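PDB 5M2Y: TssK C from Escherichia coli, which serves as a baseplate protein of the type VI secretion system, this C-terminal domain probably taking part in binding the membrane complex. Local coordinates for residues 11-16 and 110-115; 34-39 and 118-123. One frame throughout, in Å; residues are numbered along the deposited sequence.

In the fold
Both contacts belong to one antiparallel sheet of eight strands. Contact 1 pairs strand 14-18 with strand 108-112, and contact 2 pairs strand 28-35 with strand 121-128. Strand 3-11 lies between the two pairs, beside 14-18 and 121-128. The contact centres are about 12 Å apart. Along the chain the segments alternate: 11-16, 34-39, 110-115, then 118-123. Early strands are thus joined to late ones in both cases, which brings early and late parts of the chain together in one sheet. The contacts also touch directly. The six-membered part of the Trp15 indole packs on Val120, Lys121 and Leu122, and Thr113 meets Val120.

Contact 1: residues 11-16 and 110-115; sequences KGVMWE and TFYTPA
The Trp15 indole meets Thr113 and Phe111 with its edge. Its NE1-H donates to Thr113 OG1 at 2.9 Å, the acceptor lying only 4° out of the ring plane. The carbonyl oxygen of Phe111 sits near the same plane, beside CD1. Tyr112 also receives its neighbours at the ring edge. Val13 CG2 lies in the ring plane, 3.7 Å from Tyr112 CE1. Met14 SD is edge-on too, 5.3 Å from the centroid of the Tyr112 ring and 76° off its normal, a Met-aromatic contact. One face of the tyrosine ring carries Pro114 N of its own segment, nearer the ring's border than its middle. Trp15 O approaches the Phe111 ring obliquely.

The hydroxyl of Thr113 stands between the backbone N and the carbonyl carbon (chi1 57°), where it can meet the indole. Thr113 OG1 is also hydrogen-bonded to a water, at 2.8 Å. The same water donates to Gly12 O and so bridges to the turn. This turn, type II' from Lys11 to Met14, is the tight hairpin link between strands 3-11 and 14-18. Gly12 takes a positive phi there.

Beyond the turn, strand 14-16 runs antiparallel to strand 110-112. Trp15 and Phe111 form the hydrogen-bonded pair, with Trp15 N to Phe111 O and Phe111 N to Trp15 O both at 2.8 Å. The ladder is extended past the strands by Thr113 N, which donates to Val13 O at 2.9 Å. Trp15 and Phe111 share the face that packs against Leu122 of strand 121-128. Met14, Tyr112, Glu16 and Thr110 occupy the other. On it, Glu16 lies beside Thr110, with CG 3.9 Å from Thr110 CG2, while its carboxylate forms a salt bridge with Arg108.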
# COMPACT_ATOMS: atom_id res chain seq x y z
N LYS A 11 7.53 0.16 -11.47
CA LYS A 11 7.89 -0.53 -12.70
C LYS A 11 6.60 -0.59 -13.51
O LYS A 11 5.84 -1.54 -13.42
CB LYS A 11 8.47 -1.92 -12.39
N GLY A 12 6.34 0.50 -14.23
CA GLY A 12 5.12 0.68 -15.02
C GLY A 12 3.92 0.84 -14.12
O GLY A 12 3.85 1.79 -13.35
N VAL A 13 3.01 -0.13 -14.18
CA VAL A 13 1.79 -0.19 -13.38
C VAL A 13 2.01 -0.83 -11.99
O VAL A 13 1.10 -0.77 -11.16
CB VAL A 13 0.60 -0.86 -14.13
CG1 VAL A 13 0.13 0.00 -15.29
CG2 VAL A 13 0.93 -2.27 -14.58
N MET A 14 3.18 -1.45 -11.76
CA MET A 14 3.46 -2.10 -10.48
C MET A 14 4.37 -1.31 -9.56
O MET A 14 5.31 -0.67 -10.02
CB MET A 14 4.06 -3.50 -10.69
CG MET A 14 3.16 -4.48 -11.44
SD MET A 14 1.52 -4.72 -10.70
CE MET A 14 1.91 -5.44 -9.10
N TRP A 15 4.06 -1.34 -8.26
CA TRP A 15 4.85 -0.69 -7.22
C TRP A 15 5.30 -1.77 -6.27
O TRP A 15 4.47 -2.55 -5.82
CB TRP A 15 4.01 0.34 -6.47
CG TRP A 15 3.51 1.47 -7.33
CD1 TRP A 15 2.41 1.48 -8.15
CD2 TRP A 15 4.06 2.79 -7.40
NE1 TRP A 15 2.27 2.70 -8.76
CE2 TRP A 15 3.26 3.53 -8.31
CE3 TRP A 15 5.14 3.42 -6.79
CZ2 TRP A 15 3.51 4.86 -8.60
CZ3 TRP A 15 5.40 4.74 -7.09
CH2 TRP A 15 4.59 5.45 -7.99
N GLU A 16 6.59 -1.85 -5.99
CA GLU A 16 7.10 -2.90 -5.10
C GLU A 16 7.88 -2.31 -3.95
O GLU A 16 8.72 -1.45 -4.16
CB GLU A 16 7.95 -3.92 -5.88
CG GLU A 16 8.40 -5.11 -5.06
CD GLU A 16 9.01 -6.25 -5.86
OE1 GLU A 16 8.63 -6.46 -7.03
OE2 GLU A 16 9.83 -6.98 -5.26
N THR A 110 3.45 -5.70 -3.17
CA THR A 110 3.30 -5.13 -4.51
C THR A 110 1.92 -4.55 -4.66
O THR A 110 0.97 -5.05 -4.08
CB THR A 110 3.56 -6.15 -5.63
OG1 THR A 110 2.54 -7.12 -5.63
CG2 THR A 110 4.92 -6.82 -5.54
N PHE A 111 1.82 -3.47 -5.44
CA PHE A 111 0.54 -2.81 -5.72
C PHE A 111 0.43 -2.50 -7.18
O PHE A 111 1.38 -2.01 -7.79
CB PHE A 111 0.37 -1.52 -4.90
CG PHE A 111 0.55 -1.71 -3.42
CD1 PHE A 111 -0.52 -2.07 -2.62
CD2 PHE A 111 1.79 -1.53 -2.83
CE1 PHE A 111 -0.34 -2.26 -1.25
CE2 PHE A 111 1.97 -1.72 -1.47
CZ PHE A 111 0.90 -2.07 -0.68
N TYR A 112 -0.73 -2.78 -7.72
CA TYR A 112 -1.05 -2.50 -9.10
C TYR A 112 -1.87 -1.23 -9.11
O TYR A 112 -2.86 -1.12 -8.38
CB TYR A 112 -1.85 -3.66 -9.72
CG TYR A 112 -2.56 -3.30 -11.01
CD1 TYR A 112 -1.84 -2.99 -12.16
CD2 TYR A 112 -3.94 -3.30 -11.08
CE1 TYR A 112 -2.48 -2.67 -13.34
CE2 TYR A 112 -4.60 -2.98 -12.27
CZ TYR A 112 -3.86 -2.66 -13.39
OH TYR A 112 -4.48 -2.39 -14.58
N THR A 113 -1.46 -0.28 -9.95
CA THR A 113 -2.20 0.96 -10.14
C THR A 113 -2.48 1.06 -11.64
O THR A 113 -1.53 1.23 -12.39
CB THR A 113 -1.45 2.17 -9.59
OG1 THR A 113 -0.17 2.27 -10.20
CG2 THR A 113 -1.31 2.14 -8.07
N PRO A 114 -3.75 0.93 -12.09
CA PRO A 114 -4.03 1.01 -13.53
C PRO A 114 -3.77 2.40 -14.07
O PRO A 114 -3.79 3.36 -13.31
CB PRO A 114 -5.52 0.65 -13.62
CG PRO A 114 -6.07 0.98 -12.29
CD PRO A 114 -4.99 0.70 -11.32
N ALA A 115 -3.55 2.50 -15.40
CA ALA A 115 -3.30 3.76 -16.09
C ALA A 115 -4.46 4.76 -15.98
O ALA A 115 -4.23 5.96 -16.11
CB ALA A 115 -2.98 3.50 -17.54
O HOH W 1 1.81 3.28 -11.96

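Contact 2: residues 34-39 and 118-123; sequences VRSSMP and GDVKLE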
# COMPACT_ATOMS: atom_id res chain seq x y z
N VAL A 34 -1.32 8.79 -1.53
CA VAL A 34 -1.50 8.82 -2.98
C VAL A 34 -1.71 10.22 -3.54
O VAL A 34 -2.51 10.98 -3.02
CB VAL A 34 -2.70 7.90 -3.40
CG1 VAL A 34 -2.77 7.71 -4.91
CG2 VAL A 34 -2.66 6.56 -2.67
N ARG A 35 -0.98 10.52 -4.60
CA ARG A 35 -1.15 11.76 -5.35
C ARG A 35 -1.40 11.35 -6.78
O ARG A 35 -0.86 10.34 -7.26
CB ARG A 35 0.01 12.74 -5.21
CG ARG A 35 1.37 12.19 -5.54
CD ARG A 35 2.46 13.14 -5.06
NE ARG A 35 2.59 13.15 -3.61
CZ ARG A 35 3.40 12.35 -2.92
NH1 ARG A 35 4.16 11.47 -3.55
NH2 ARG A 35 3.46 12.44 -1.60
N SER A 36 -2.27 12.09 -7.43
CA SER A 36 -2.65 11.79 -8.78
C SER A 36 -3.14 13.02 -9.53
O SER A 36 -3.48 14.02 -8.91
CB SER A 36 -3.72 10.72 -8.78
OG SER A 36 -3.78 10.19 -10.08
N SER A 37 -3.19 12.94 -10.87
CA SER A 37 -3.73 13.99 -11.74
C SER A 37 -5.27 13.91 -11.69
O SER A 37 -5.96 14.83 -12.12
CB SER A 37 -3.20 13.83 -13.16
OG SER A 37 -3.43 12.52 -13.65
N MET A 38 -5.81 12.80 -11.15
CA MET A 38 -7.24 12.56 -10.96
C MET A 38 -7.74 13.47 -9.83
O MET A 38 -7.05 13.62 -8.82
CB MET A 38 -7.45 11.09 -10.54
CG MET A 38 -8.88 10.64 -10.42
SD MET A 38 -8.95 8.94 -9.90
CE MET A 38 -10.52 8.56 -10.35
N PRO A 39 -8.95 14.08 -9.96
CA PRO A 39 -9.47 14.93 -8.88
C PRO A 39 -9.51 14.17 -7.54
O PRO A 39 -9.83 12.99 -7.51
CB PRO A 39 -10.87 15.28 -9.35
CG PRO A 39 -10.82 15.15 -10.84
CD PRO A 39 -9.88 14.03 -11.11
N GLY A 118 -4.27 7.78 -13.76
CA GLY A 118 -3.48 8.89 -14.26
C GLY A 118 -2.04 8.83 -13.81
O GLY A 118 -1.51 7.76 -13.55
N ASP A 119 -1.45 10.02 -13.65
CA ASP A 119 -0.07 10.18 -13.22
C ASP A 119 -0.01 9.93 -11.71
O ASP A 119 0.22 10.87 -10.94
CB ASP A 119 0.44 11.59 -13.59
CG ASP A 119 1.94 11.69 -13.74
OD1 ASP A 119 2.66 11.02 -12.96
OD2 ASP A 119 2.40 12.46 -14.60
N VAL A 120 -0.14 8.66 -11.29
CA VAL A 120 -0.19 8.29 -9.87
C VAL A 120 1.20 8.13 -9.22
O VAL A 120 2.16 7.66 -9.84
CB VAL A 120 -1.11 7.05 -9.66
CG1 VAL A 120 -0.46 5.79 -10.22
CG2 VAL A 120 -1.50 6.87 -8.19
N LYS A 121 1.30 8.58 -7.96
CA LYS A 121 2.48 8.40 -7.13
C LYS A 121 2.04 7.89 -5.77
O LYS A 121 1.12 8.44 -5.17
CB LYS A 121 3.38 9.66 -7.08
CG LYS A 121 4.58 9.63 -6.10
CD LYS A 121 5.52 8.44 -6.23
CE LYS A 121 6.40 8.34 -5.02
NZ LYS A 121 6.98 6.99 -4.84
N LEU A 122 2.67 6.80 -5.35
CA LEU A 122 2.40 6.11 -4.09
C LEU A 122 3.57 6.17 -3.12
O LEU A 122 4.71 6.02 -3.52
CB LEU A 122 2.15 4.62 -4.37
CG LEU A 122 0.78 4.12 -4.78
CD1 LEU A 122 0.17 4.84 -5.95
CD2 LEU A 122 0.80 2.59 -4.91
N GLU A 123 3.25 6.29 -1.84
CA GLU A 123 4.23 6.20 -0.76
C GLU A 123 3.61 5.28 0.30
O GLU A 123 2.41 5.37 0.55
CB GLU A 123 4.61 7.57 -0.21
CG GLU A 123 5.43 8.39 -1.19
CD GLU A 123 6.04 9.67 -0.63
OE1 GLU A 123 5.56 10.17 0.40
OE2 GLU A 123 7.00 10.18 -1.25
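Lys121 O takes the N-H of Arg35 at 3.0 Å, nearly straight at 169°. The CA-H of Val34 adds a weaker C-H...O contact, with Val34 CA 3.4 Å from the same Lys121 O. The return bond, Lys121 N to Arg35 O, is 2.9 Å.

The side chains of Arg35 and Lys121 run side by side in the same direction. Arg35 CG, flanked by its own N and C (chi1 54°), lies 3.6 Å from Lys121 CB. The edge of the guanidinium then meets the lysine chain, with Arg35 NH1 close to Lys121 CG. Its far end makes a long salt bridge, Arg35 NH2 to Glu123 OE1 at 3.7 Å, with the guanidinium and carboxylate planes almost perpendicular. Arg35 NE is hydrogen-bonded to Asn88 OD1. Lys121 NZ instead donates to Leu122 O and stays 5.4 Å from Arg35 NH1; the like charges probably repel. Arg85 is another like charge, close to Arg35 NH2.

On the other face Val34 CG1 reaches Leu122 CD1 at 4.2 Å. Val34 packs further on Leu43 and Phe47 of helix 40-50.

Past the strand ends, Ser37 OG accepts from Asp119 N at 3.2 Å in the conformer described. The Ser37 backbone N is buried without a partner. Asp119 centres an inverse gamma turn, and Pro39 occupies the N-cap position of helix 40-50. Strands 28-35 and 121-128 are neighbours in the antiparallel sheet of an alpha+beta domain, and here Arg35 and Lys121 form a hydrogen-bonded pair, Val34 and Leu122 a non-hydrogen-bonded one.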